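Local atomic coordinates of SnoaL-like domain-containing protein (Agrobacterium tumefaciens str. C58, PDB entry 3DXO), a protein that is of unknown function but belongs to the SnoaL-like family of the NTF2 clan and is a putative isomerase. Residues A9-L13 with R81-R85; L13-N17 with R66-A70; W32-Y38 with Q48-M54; A95-V100 with V112-D117. The contacts are given in a common frame with arbitrary orientation. Numbering follows the deposited sequence.

Interaction 1. Residues A9-L13 with R81-R85; sequences AQTYL and RFSWR
Helix 9-13, part of helix 3-17, lies across the inner face of the curved sheet at strand 81-85. This helix-on-sheet layer is characteristic of the NTF2-like alpha+beta cone. The helix is regular (Leu13 N to Ala9 O 2.9 Å) and the strand extended. The axes pass 10.0 Å apart at -45°. The nearest CA pairs are Ala9 with Phe82 at 6.5 Å and Leu13 with Trp84 at 8.6 Å.

Phe82 has the largest surface covered by the contact. Its chi1 is p (61°) and chi2 is 89°, and its ring reaches the helix between Ala9, Tyr12 and Leu13. Ala9 CB lies over one ring face, a CH-pi contact 4.0 Å from the centroid. Tyr12 has chi1 t (173°) and chi2 -86°. Its CD1 comes within 3.3 Å of Phe82 CZ, at the edge of the Phe82 ring. The planes meet obliquely at 59°, with centroids 5.2 Å apart. Leu13, in the mt rotamer, puts CD2 4.1 Å from Trp84 CB and 4.4 Å from Phe82 CE1.

Trp84 also has chi1 p (54°), and its NE1 is hydrogen-bonded to Asp99. Tyr12 OH has a weak hydrogen bond to a PEG, probably from the crystallisation liquor, consistent with a nearby pocket. Between helix and strand the contact is apolar throughout, so it depends on the fit of aromatic and methyl surfaces rather than on polar pairing.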
# COMPACT_ATOMS: atom_id res chain seq x y z
N ALA B 9 4.24 13.08 -1.98
CA ALA B 9 5.41 12.22 -2.15
C ALA B 9 6.68 13.05 -1.93
O ALA B 9 7.59 12.65 -1.18
CB ALA B 9 5.41 11.60 -3.52
N GLN B 10 6.71 14.24 -2.51
CA GLN B 10 7.88 15.14 -2.37
C GLN B 10 8.11 15.60 -0.97
O GLN B 10 9.24 15.64 -0.56
CB GLN B 10 7.75 16.36 -3.26
CG GLN B 10 7.87 16.02 -4.73
CD GLN B 10 7.44 17.14 -5.60
OE1 GLN B 10 6.67 17.99 -5.19
NE2 GLN B 10 7.92 17.14 -6.83
N THR B 11 7.06 15.99 -0.27
CA THR B 11 7.14 16.44 1.14
C THR B 11 7.64 15.29 2.01
O THR B 11 8.46 15.48 2.91
CB THR B 11 5.76 16.90 1.66
OG1 THR B 11 5.33 18.05 0.93
CG2 THR B 11 5.81 17.23 3.13
N TYR B 12 7.13 14.09 1.73
CA TYR B 12 7.55 12.91 2.48
C TYR B 12 9.06 12.66 2.28
O TYR B 12 9.81 12.58 3.27
CB TYR B 12 6.70 11.70 2.07
CG TYR B 12 7.15 10.39 2.67
CD1 TYR B 12 8.13 9.65 2.04
CD2 TYR B 12 6.63 9.91 3.86
CE1 TYR B 12 8.56 8.47 2.57
CE2 TYR B 12 7.06 8.72 4.41
CZ TYR B 12 8.02 8.00 3.74
OH TYR B 12 8.49 6.79 4.23
N LEU B 13 9.51 12.57 1.02
CA LEU B 13 10.91 12.30 0.73
C LEU B 13 11.85 13.42 1.20
O LEU B 13 12.99 13.16 1.58
CB LEU B 13 11.11 12.02 -0.77
CG LEU B 13 10.58 10.67 -1.31
CD1 LEU B 13 10.76 10.55 -2.85
CD2 LEU B 13 11.21 9.47 -0.60
N ARG B 81 0.19 6.89 -3.14
CA ARG B 81 1.14 5.80 -3.35
C ARG B 81 2.26 6.27 -4.26
O ARG B 81 2.02 6.91 -5.29
CB ARG B 81 0.51 4.60 -4.03
CG ARG B 81 1.59 3.60 -4.49
CD ARG B 81 1.07 2.39 -5.21
NE ARG B 81 0.43 2.71 -6.48
CZ ARG B 81 0.20 1.82 -7.42
NH1 ARG B 81 0.59 0.57 -7.27
NH2 ARG B 81 -0.42 2.17 -8.53
N PHE B 82 3.48 5.90 -3.89
CA PHE B 82 4.65 6.26 -4.66
C PHE B 82 5.79 5.32 -4.36
O PHE B 82 5.79 4.61 -3.34
CB PHE B 82 5.08 7.70 -4.36
CG PHE B 82 5.45 7.94 -2.93
CD1 PHE B 82 6.75 7.74 -2.49
CD2 PHE B 82 4.49 8.35 -2.01
CE1 PHE B 82 7.09 7.95 -1.13
CE2 PHE B 82 4.82 8.55 -0.68
CZ PHE B 82 6.11 8.36 -0.23
N SER B 83 6.77 5.34 -5.26
CA SER B 83 7.97 4.52 -5.12
C SER B 83 9.22 5.37 -5.22
O SER B 83 9.20 6.46 -5.79
CB SER B 83 8.00 3.38 -6.12
OG SER B 83 6.98 2.45 -5.78
N TRP B 84 10.30 4.86 -4.62
CA TRP B 84 11.57 5.57 -4.57
C TRP B 84 12.72 4.58 -4.67
O TRP B 84 12.53 3.42 -4.36
CB TRP B 84 11.68 6.38 -3.26
CG TRP B 84 11.46 5.53 -2.09
CD1 TRP B 84 10.28 5.33 -1.44
CD2 TRP B 84 12.43 4.68 -1.43
NE1 TRP B 84 10.46 4.45 -0.40
CE2 TRP B 84 11.76 4.03 -0.37
CE3 TRP B 84 13.79 4.42 -1.63
CZ2 TRP B 84 12.39 3.10 0.47
CZ3 TRP B 84 14.43 3.51 -0.77
CH2 TRP B 84 13.73 2.86 0.27
N ARG B 85 13.89 5.07 -5.07
CA ARG B 85 15.10 4.29 -5.19
C ARG B 85 16.12 4.79 -4.17
O ARG B 85 16.17 5.99 -3.87
CB ARG B 85 15.68 4.46 -6.60
CG ARG B 85 14.76 4.11 -7.78
CD ARG B 85 14.20 2.70 -7.67
NE ARG B 85 15.26 1.71 -7.58
CZ ARG B 85 15.08 0.46 -7.20
NH1 ARG B 85 13.87 0.04 -6.86
NH2 ARG B 85 16.12 -0.37 -7.13

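Interaction 2. Residues L13-N17 with R66-A70; sequences LAAWN and RFVLA
In this NTF2-like fold the C-terminal end of helix 3-17 is tied to strand 66-76, outermost in the sheet of this chain. Asn17 N is hydrogen-bonded to Leu13 O at 2.9 Å in the helix, and 66-70 is extended. The axes of 13-17 and 66-70 run nearly antiparallel, at -160°, and approach to 8.1 Å. Asn17 and Arg66 are the nearest CA pair, 6.1 Å apart. Leu13 (mt) sets CD2 3.9 Å from Phe67 CB and CD1 3.8 Å from Leu69 CB. Trp16, with chi1 m (-79°) and chi2 88°, points its edge at the face of Phe67. This T-shaped pair has centroids 5.5 Å apart and planes at 66°. Phe67 has chi1 m (-50°) and also meets Trp84 edge-to-face. Trp16 also packs on Met54, Ile55 and Ala58 of helix 47-61. Asn17 has chi1 m (-74°) and chi2 -48°. Its carboxamide bonds both the N and the O of Phe67, as a residue of an antiparallel strand would: Phe67 N donates to Asn17 OD1 at 3.0 Å, and Asn17 ND2 donates to Phe67 O at 3.0 Å.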
# COMPACT_ATOMS: atom_id res chain seq x y z
N LEU B 13 9.51 12.57 1.02
CA LEU B 13 10.91 12.30 0.73
C LEU B 13 11.85 13.42 1.20
O LEU B 13 12.99 13.16 1.58
CB LEU B 13 11.11 12.02 -0.77
CG LEU B 13 10.58 10.67 -1.31
CD1 LEU B 13 10.76 10.55 -2.85
CD2 LEU B 13 11.21 9.47 -0.60
N ALA B 14 11.37 14.66 1.18
CA ALA B 14 12.15 15.83 1.64
C ALA B 14 12.59 15.64 3.10
O ALA B 14 13.73 15.98 3.47
CB ALA B 14 11.36 17.08 1.51
N ALA B 15 11.69 15.09 3.91
CA ALA B 15 11.98 14.82 5.30
C ALA B 15 13.05 13.75 5.37
O ALA B 15 13.95 13.89 6.16
CB ALA B 15 10.72 14.40 6.06
N TRP B 16 12.96 12.69 4.57
CA TRP B 16 13.98 11.63 4.63
C TRP B 16 15.34 12.07 4.11
O TRP B 16 16.36 11.53 4.48
CB TRP B 16 13.55 10.37 3.88
CG TRP B 16 12.60 9.52 4.64
CD1 TRP B 16 11.25 9.63 4.66
CD2 TRP B 16 12.93 8.44 5.53
NE1 TRP B 16 10.71 8.67 5.48
CE2 TRP B 16 11.71 7.93 6.03
CE3 TRP B 16 14.13 7.82 5.90
CZ2 TRP B 16 11.66 6.86 6.91
CZ3 TRP B 16 14.08 6.76 6.77
CH2 TRP B 16 12.86 6.29 7.28
N ASN B 17 15.36 13.05 3.22
CA ASN B 17 16.62 13.50 2.62
C ASN B 17 17.24 14.69 3.30
O ASN B 17 18.28 15.17 2.88
CB ASN B 17 16.38 13.85 1.16
CG ASN B 17 16.22 12.65 0.31
OD1 ASN B 17 17.02 11.71 0.39
ND2 ASN B 17 15.20 12.66 -0.56
N ARG B 66 20.63 8.43 -0.41
CA ARG B 66 19.54 9.32 -0.73
C ARG B 66 18.34 8.52 -1.18
O ARG B 66 18.48 7.38 -1.59
CB ARG B 66 19.95 10.21 -1.85
CG ARG B 66 20.93 11.26 -1.49
CD ARG B 66 21.68 11.68 -2.74
NE ARG B 66 20.72 11.95 -3.80
CZ ARG B 66 20.98 11.84 -5.10
NH1 ARG B 66 22.20 11.43 -5.52
NH2 ARG B 66 20.00 12.12 -5.98
N PHE B 67 17.17 9.13 -1.13
CA PHE B 67 15.91 8.47 -1.54
C PHE B 67 15.30 9.28 -2.69
O PHE B 67 14.81 10.36 -2.45
CB PHE B 67 14.96 8.39 -0.33
CG PHE B 67 15.61 7.82 0.89
CD1 PHE B 67 16.28 8.64 1.78
CD2 PHE B 67 15.63 6.47 1.11
CE1 PHE B 67 16.92 8.12 2.90
CE2 PHE B 67 16.25 5.92 2.24
CZ PHE B 67 16.90 6.75 3.13
N VAL B 68 15.32 8.76 -3.91
CA VAL B 68 14.88 9.50 -5.07
C VAL B 68 13.59 8.91 -5.61
O VAL B 68 13.44 7.69 -5.76
CB VAL B 68 15.96 9.47 -6.16
CG1 VAL B 68 15.51 10.22 -7.37
CG2 VAL B 68 17.26 10.02 -5.61
N LEU B 69 12.66 9.79 -5.95
CA LEU B 69 11.36 9.39 -6.43
C LEU B 69 11.52 8.62 -7.74
O LEU B 69 12.38 8.94 -8.53
CB LEU B 69 10.48 10.63 -6.60
CG LEU B 69 8.98 10.51 -6.89
CD1 LEU B 69 8.20 9.88 -5.73
CD2 LEU B 69 8.47 11.91 -7.18
N ALA B 70 10.72 7.56 -7.91
CA ALA B 70 10.69 6.72 -9.10
C ALA B 70 9.25 6.69 -9.59
O ALA B 70 8.32 6.54 -8.80
CB ALA B 70 11.17 5.32 -8.78

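Interaction 3. Residues W32-Y38 with Q48-M54; sequences WAENTRY and QQGIAAM
This contact lies beside what is probably the pocket of the NTF2-like cone: Tyr38 is close to a PEG, probably from the crystallisation liquor. It packs helix 48-54 against 32-38, a segment that turns a corner at Glu34 and Asn35 into strand 36-38. Strand and helix axes lie 8.6 Å apart at 27°. The nearest CA pairs are Glu34 CA with Gln48 CA at 5.8 Å and Tyr38 CA with Ile51 CA at 7.3 Å. Gln48, with chi1 m and chi2 t, extends to donate NE2 to Trp32 O at 2.9 Å. Ile51 (mt) has CD1 3.3 Å from Trp32 NE1, 3.7 Å from Thr36 CG2 and 3.9 Å from Tyr38 CB. Its CG2 makes a CH-pi contact with the Trp32 five-membered ring, 4.2 Å from the centroid. Met54, a selenomethionine (ttp), places CE over the Tyr38 ring, 3.6 Å from the centroid, and SE 3.4 Å from Tyr38 CD1, a Met-aromatic contact. Tyr38 OH is hydrogen-bonded to Asp40. A single hydrogen bond, Gln48 to Trp32, crosses the contact; the rest is apolar and ring packing.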
# COMPACT_ATOMS: atom_id res chain seq x y z
N TRP B 32 3.63 15.82 9.34
CA TRP B 32 3.03 14.69 10.08
C TRP B 32 2.04 15.07 11.17
O TRP B 32 2.18 16.10 11.79
CB TRP B 32 4.13 13.85 10.72
CG TRP B 32 4.69 12.74 9.91
CD1 TRP B 32 4.48 11.41 10.12
CD2 TRP B 32 5.57 12.83 8.79
NE1 TRP B 32 5.18 10.66 9.20
CE2 TRP B 32 5.85 11.50 8.37
CE3 TRP B 32 6.14 13.89 8.10
CZ2 TRP B 32 6.67 11.22 7.30
CZ3 TRP B 32 6.98 13.60 7.03
CH2 TRP B 32 7.22 12.28 6.65
N ALA B 33 1.06 14.20 11.41
CA ALA B 33 0.07 14.38 12.47
C ALA B 33 0.63 13.97 13.84
O ALA B 33 1.63 13.24 13.93
CB ALA B 33 -1.18 13.60 12.18
N GLU B 34 -0.00 14.44 14.91
CA GLU B 34 0.40 14.07 16.27
C GLU B 34 0.10 12.58 16.48
O GLU B 34 0.95 11.85 16.99
CB GLU B 34 -0.25 14.97 17.34
CG GLU B 34 0.25 16.41 17.22
CD GLU B 34 -0.12 17.35 18.38
OE1 GLU B 34 -1.04 17.06 19.18
OE2 GLU B 34 0.53 18.41 18.47
N ASN B 35 -1.08 12.13 16.08
CA ASN B 35 -1.42 10.72 16.11
C ASN B 35 -1.01 10.19 14.76
O ASN B 35 -1.83 10.24 13.84
CB ASN B 35 -2.91 10.49 16.26
CG ASN B 35 -3.42 10.92 17.60
OD1 ASN B 35 -2.79 11.71 18.31
ND2 ASN B 35 -4.60 10.42 17.97
N THR B 36 0.23 9.75 14.61
CA THR B 36 0.72 9.24 13.34
C THR B 36 1.48 7.96 13.61
O THR B 36 1.98 7.76 14.72
CB THR B 36 1.60 10.26 12.57
OG1 THR B 36 1.86 9.77 11.25
CG2 THR B 36 2.93 10.51 13.29
N ARG B 37 1.60 7.12 12.58
CA ARG B 37 2.18 5.79 12.73
C ARG B 37 2.92 5.40 11.45
O ARG B 37 2.43 5.64 10.34
CB ARG B 37 1.03 4.82 12.93
CG ARG B 37 1.29 3.54 13.67
CD ARG B 37 0.82 3.62 15.10
NE ARG B 37 0.40 2.29 15.53
CZ ARG B 37 1.22 1.31 15.93
NH1 ARG B 37 2.55 1.51 15.97
NH2 ARG B 37 0.71 0.13 16.29
N TYR B 38 4.08 4.78 11.61
CA TYR B 38 4.88 4.32 10.49
C TYR B 38 5.31 2.86 10.71
O TYR B 38 5.63 2.45 11.81
CB TYR B 38 6.13 5.21 10.34
CG TYR B 38 7.09 4.80 9.25
CD1 TYR B 38 7.95 3.72 9.43
CD2 TYR B 38 7.15 5.49 8.07
CE1 TYR B 38 8.84 3.33 8.44
CE2 TYR B 38 8.03 5.12 7.07
CZ TYR B 38 8.88 4.03 7.26
OH TYR B 38 9.76 3.63 6.27
N GLN B 48 5.20 12.48 16.06
CA GLN B 48 6.12 13.32 15.34
C GLN B 48 7.54 13.10 15.82
O GLN B 48 8.47 12.91 15.01
CB GLN B 48 5.72 14.77 15.54
CG GLN B 48 4.44 15.12 14.81
CD GLN B 48 3.86 16.41 15.28
OE1 GLN B 48 4.20 16.90 16.34
NE2 GLN B 48 2.96 16.96 14.50
N GLN B 49 7.70 13.10 17.14
CA GLN B 49 9.02 12.89 17.77
C GLN B 49 9.61 11.58 17.28
O GLN B 49 10.67 11.58 16.65
CB GLN B 49 8.91 12.82 19.30
CG GLN B 49 8.37 14.04 19.99
CD GLN B 49 9.39 15.18 20.12
OE1 GLN B 49 10.29 15.34 19.28
NE2 GLN B 49 9.23 16.00 21.18
N GLY B 50 8.89 10.48 17.52
CA GLY B 50 9.32 9.13 17.18
C GLY B 50 9.74 8.92 15.74
O GLY B 50 10.75 8.26 15.48
N ILE B 51 8.95 9.47 14.82
CA ILE B 51 9.26 9.36 13.41
C ILE B 51 10.51 10.17 13.08
O ILE B 51 11.38 9.69 12.35
CB ILE B 51 8.06 9.73 12.55
CG1 ILE B 51 7.09 8.54 12.61
CG2 ILE B 51 8.50 9.99 11.16
CD1 ILE B 51 5.81 8.74 11.87
N ALA B 52 10.61 11.37 13.64
CA ALA B 52 11.84 12.17 13.47
C ALA B 52 13.07 11.37 13.98
O ALA B 52 14.10 11.29 13.29
CB ALA B 52 11.72 13.53 14.20
N ALA B 53 12.93 10.74 15.15
CA ALA B 53 14.02 9.94 15.74
C ALA B 53 14.33 8.74 14.83
O ALA B 53 15.48 8.51 14.45
CB ALA B 53 13.67 9.50 17.15
N MSE B 54 13.29 8.02 14.43
CA MSE B 54 13.44 6.87 13.52
C MSE B 54 14.22 7.23 12.25
O MSE B 54 15.17 6.55 11.91
CB MSE B 54 12.06 6.35 13.14
CG MSE B 54 12.03 5.03 12.46
SE MSE B 54 10.27 4.76 11.74
CE MSE B 54 10.34 6.03 10.37

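Interaction 4. Residues A95-V100 with V112-D117; sequences AGGTDV and VVGFLD
Asp117, Val100 and Thr98 have the most surface covered where strands 95-100 and 112-117 pair as an antiparallel hairpin. The segment axes approach to 4.2 Å, with directions 150° apart. Both chains are extended. Hydrogen-bonded pairs are Gly96 with Asp117, Thr98 with Phe115, and Val100 with Val113. They alternate with non-hydrogen-bonded pairs, Gly97 with Leu116 and Asp99 with Gly114.

Asp117 N donates to Gly96 O at 2.8 Å, and Gly96 N to Asp117 O at 3.2 Å. The Asp117 side chain, chi1 m (-53°), brings OD2 3.0 Å from Gly97 C. Asp117 OD2 accepts a 2.7 Å hydrogen bond from Thr98 OG1. Thr98, chi1 m (-63°), is also hydrogen-bonded through OG1 to Ser83. Its backbone pairs with Phe115: Thr98 N to Phe115 O at 3.0 Å, Phe115 N to Thr98 O at 2.8 Å. Val100, chi1 t, gives the last pair within these segments, with Val100 N to Val113 O at 3.1 Å and Val113 N to Val100 O at 3.0 Å.

Thr98, Val100, Val113, Phe115 and Asp117 share one face, which meets the second subunit. There Asp117 forms a salt bridge with Arg81 of that subunit. On the other face, Asp99 OD1 sits 3.2 Å from Gly114 CA, where a side chain would clash, and OD2 is hydrogen-bonded to Trp84. The backbone ladder holds the strands together, while the Thr98-Asp117 bond joins the hairpin's polar side chains at the dimer interface.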
# COMPACT_ATOMS: atom_id res chain seq x y z
N ALA B 95 18.86 -0.25 -4.26
CA ALA B 95 17.58 -0.85 -3.90
C ALA B 95 16.46 0.18 -3.98
O ALA B 95 16.64 1.30 -4.48
CB ALA B 95 17.64 -1.43 -2.50
N GLY B 96 15.28 -0.19 -3.48
CA GLY B 96 14.18 0.76 -3.44
C GLY B 96 13.06 0.35 -2.52
O GLY B 96 13.11 -0.72 -1.87
N GLY B 97 12.03 1.20 -2.47
CA GLY B 97 10.79 0.90 -1.75
C GLY B 97 9.55 1.48 -2.39
O GLY B 97 9.62 2.15 -3.43
N THR B 98 8.41 1.16 -1.77
CA THR B 98 7.10 1.68 -2.17
C THR B 98 6.33 1.98 -0.89
O THR B 98 6.41 1.21 0.06
CB THR B 98 6.34 0.68 -3.04
OG1 THR B 98 7.09 0.49 -4.25
CG2 THR B 98 4.94 1.18 -3.38
N ASP B 99 5.61 3.09 -0.86
CA ASP B 99 4.85 3.45 0.33
C ASP B 99 3.41 3.82 0.04
O ASP B 99 3.08 4.32 -1.05
CB ASP B 99 5.46 4.68 1.01
CG ASP B 99 6.89 4.48 1.43
OD1 ASP B 99 7.16 3.82 2.47
OD2 ASP B 99 7.76 5.07 0.74
N VAL B 100 2.56 3.59 1.04
CA VAL B 100 1.18 4.03 1.00
C VAL B 100 1.07 4.99 2.18
O VAL B 100 1.32 4.60 3.31
CB VAL B 100 0.19 2.87 1.09
CG1 VAL B 100 -1.26 3.41 1.07
CG2 VAL B 100 0.43 1.96 -0.09
N VAL B 112 1.63 5.53 7.57
CA VAL B 112 2.46 5.14 6.43
C VAL B 112 2.86 3.67 6.52
O VAL B 112 3.30 3.20 7.57
CB VAL B 112 3.74 5.95 6.33
CG1 VAL B 112 4.63 5.37 5.22
CG2 VAL B 112 3.41 7.44 6.05
N VAL B 113 2.69 2.95 5.43
CA VAL B 113 3.07 1.56 5.39
C VAL B 113 4.02 1.39 4.20
O VAL B 113 3.62 1.56 3.07
CB VAL B 113 1.84 0.61 5.28
CG1 VAL B 113 2.28 -0.84 5.14
CG2 VAL B 113 0.92 0.76 6.49
N GLY B 114 5.28 1.04 4.48
CA GLY B 114 6.29 0.86 3.44
C GLY B 114 6.65 -0.58 3.13
O GLY B 114 6.49 -1.46 3.98
N PHE B 115 7.13 -0.81 1.91
CA PHE B 115 7.57 -2.13 1.43
C PHE B 115 8.91 -2.00 0.68
O PHE B 115 9.23 -0.94 0.19
CB PHE B 115 6.51 -2.74 0.52
CG PHE B 115 5.16 -2.92 1.16
CD1 PHE B 115 4.22 -1.89 1.15
CD2 PHE B 115 4.84 -4.12 1.78
CE1 PHE B 115 2.98 -2.05 1.75
CE2 PHE B 115 3.59 -4.30 2.36
CZ PHE B 115 2.65 -3.26 2.35
N LEU B 116 9.69 -3.06 0.59
CA LEU B 116 10.98 -3.02 -0.12
C LEU B 116 10.86 -3.64 -1.51
O LEU B 116 10.10 -4.58 -1.70
CB LEU B 116 12.06 -3.74 0.68
CG LEU B 116 12.54 -2.91 1.89
CD1 LEU B 116 13.36 -3.83 2.83
CD2 LEU B 116 13.33 -1.57 1.53
N ASP B 117 11.63 -3.08 -2.44
CA ASP B 117 11.69 -3.50 -3.83
C ASP B 117 13.15 -3.75 -4.25
O ASP B 117 14.04 -3.07 -3.79
CB ASP B 117 11.14 -2.39 -4.76
CG ASP B 117 9.77 -1.91 -4.35
OD1 ASP B 117 8.95 -2.78 -3.99
OD2 ASP B 117 9.50 -0.69 -4.41

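In the fold
All four contacts reach one mixed sheet. Interactions 1 and 2 both start from helix 3-17 and share Leu13. Their centres are about 6 Å apart, on the neighbouring strands 79-87 and 66-76. Interaction 3 lies inside the chain loops that both close. Its centre is about 17 Å from each of the other three. Tyr12 and Trp16 still touch Tyr38, which brings the helix to a bound PEG, probably from the crystallisation liquor, which may mark a pocket. Interaction 4 comes last in the chain. Strand 93-103 adjoins strand 79-87 of interaction 1, and strand 109-117 adjoins strand 36-39 of interaction 3. The hairpin thus links the two halves of the sheet and forms part of the subunit interface.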